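Local atomic coordinates of putrescine aminotransferase (Halomonas elongata DSM 2581, PDB entry 6GWI), a protein that probably transfers the amino group of putrescine or related amines to a keto acid or aldehyde acceptor, using pyridoxal-5'-phosphate as cofactor. Residues L292-V297 and T325-A330. Sequence-based numbering, arbitrary orientation.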
loop_
_atom_site.group_PDB
_atom_site.type_symbol
_atom_site.label_atom_id
_atom_site.label_comp_id
_atom_site.label_asym_id
_atom_site.label_seq_id
_atom_site.Cartn_x
_atom_site.Cartn_y
_atom_site.Cartn_z
ATOM N N LEU B 292 10.299 2.239 8.439
ATOM C CA LEU B 292 9.750 2.862 7.240
ATOM C C LEU B 292 8.906 1.827 6.515
ATOM O O LEU B 292 9.182 0.625 6.618
ATOM C CB LEU B 292 10.850 3.406 6.315
ATOM C CG LEU B 292 11.587 4.670 6.780
ATOM C CD1 LEU B 292 12.641 5.060 5.756
ATOM C CD2 LEU B 292 10.631 5.840 7.028
ATOM N N PRO B 293 7.867 2.251 5.788
ATOM C CA PRO B 293 6.977 1.272 5.148
ATOM C C PRO B 293 7.644 0.613 3.952
ATOM O O PRO B 293 8.165 1.286 3.059
ATOM C CB PRO B 293 5.759 2.102 4.714
ATOM C CG PRO B 293 5.921 3.433 5.323
ATOM C CD PRO B 293 7.384 3.629 5.604
ATOM N N ILE B 294 7.608 -0.714 3.938
ATOM C CA ILE B 294 8.073 -1.479 2.790
ATOM C C ILE B 294 7.570 -2.905 2.947
ATOM O O ILE B 294 7.504 -3.437 4.062
ATOM C CB ILE B 294 9.605 -1.432 2.656
ATOM C CG1 ILE B 294 10.058 -2.296 1.474
ATOM C CG2 ILE B 294 10.289 -1.887 3.951
ATOM C CD1 ILE B 294 11.488 -2.043 1.041
ATOM N N GLY B 295 7.178 -3.515 1.837
ATOM C CA GLY B 295 6.796 -4.909 1.829
ATOM C C GLY B 295 7.232 -5.537 0.527
ATOM O O GLY B 295 7.946 -4.902 -0.254
ATOM N N GLY B 296 6.830 -6.776 0.283
ATOM C CA GLY B 296 7.127 -7.404 -0.989
ATOM C C GLY B 296 6.614 -8.824 -1.012
ATOM O O GLY B 296 5.990 -9.306 -0.062
ATOM N N VAL B 297 6.886 -9.487 -2.131
ATOM C CA VAL B 297 6.570 -10.895 -2.321
ATOM C C VAL B 297 7.868 -11.591 -2.693
ATOM O O VAL B 297 8.498 -11.239 -3.699
ATOM C CB VAL B 297 5.508 -11.111 -3.410
ATOM C CG1 VAL B 297 5.170 -12.596 -3.540
ATOM C CG2 VAL B 297 4.254 -10.305 -3.106
ATOM N N THR B 325 14.809 4.856 0.061
ATOM C CA THR B 325 15.048 5.135 1.476
ATOM C C THR B 325 14.484 4.024 2.354
ATOM O O THR B 325 15.133 3.598 3.318
ATOM C CB THR B 325 14.451 6.489 1.858
ATOM O OG1 THR B 325 15.063 7.518 1.069
ATOM C CG2 THR B 325 14.686 6.790 3.337
ATOM N N CYS B 326 13.277 3.546 2.045
ATOM C CA CYS B 326 12.714 2.429 2.796
ATOM C C CYS B 326 13.550 1.167 2.618
ATOM O O CYS B 326 13.761 0.412 3.574
ATOM C CB CYS B 326 11.273 2.180 2.355
ATOM S SG CYS B 326 10.189 3.616 2.542
ATOM N N ALA B 327 14.025 0.915 1.393
ATOM C CA ALA B 327 14.866 -0.250 1.141
ATOM C C ALA B 327 16.192 -0.150 1.885
ATOM O O ALA B 327 16.699 -1.155 2.398
ATOM C CB ALA B 327 15.116 -0.407 -0.360
ATOM N N ALA B 328 16.792 1.043 1.913
ATOM C CA ALA B 328 18.025 1.241 2.668
ATOM C C ALA B 328 17.834 0.901 4.142
ATOM O O ALA B 328 18.710 0.289 4.767
ATOM C CB ALA B 328 18.499 2.687 2.511
ATOM N N VAL B 329 16.700 1.303 4.721
ATOM C CA VAL B 329 16.423 1.003 6.122
ATOM C C VAL B 329 16.184 -0.487 6.321
ATOM O O VAL B 329 16.675 -1.084 7.287
ATOM C CB VAL B 329 15.225 1.842 6.606
ATOM C CG1 VAL B 329 14.649 1.284 7.898
ATOM C CG2 VAL B 329 15.658 3.274 6.814
ATOM N N ALA B 330 15.396 -1.106 5.440
ATOM C CA ALA B 330 15.158 -2.542 5.543
ATOM C C ALA B 330 16.463 -3.323 5.437
ATOM O O ALA B 330 16.698 -4.266 6.204
ATOM C CB ALA B 330 14.173 -2.983 4.461
#
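Cys326, near the start of helix 324-339, turns its thiol into the extended chain Leu292-Ile294: with SG anti to the carbonyl carbon (chi1 -58°), the sulfur lies 3.1 Å from Pro293 O and 3.8 Å from Leu292 CB. Its CB rests on Ile294 CB at 4.0 Å. The residues before and after Pro293 both turn toward the helix. Leu292 CD1 touches two methyls one turn apart, Thr325 CG2 at 3.6 Å and Val329 CG2 at 3.7 Å, its side chain crossing that of Val329 at about a right angle. Ile294, with CG1 anti to the backbone N (chi1 178°), divides its branches: CD1 reaches Ala327 CA at 3.8 Å, while CG2 meets Ala330 CB at 4.1 Å. Leu96 of helix 91-103 packs against Ile294, Ala327 and Ala330. Farther out, Thr325 OG1 is hydrogen-bonded to Pro80 O, and Gly295 is joined to Thr114 by backbone hydrogen bonding as strand 295-300 begins. Thr325 and Cys326 also pack on Leu292 and Pro293 of the second subunit, and the side chain of Pro293 lies about 8 Å from a bound pyridoxal-5'-phosphate. Methyl and sulfur contacts thus join helix to strand entrance at the dimer interface, a fit resting mainly on shape and apolar burial.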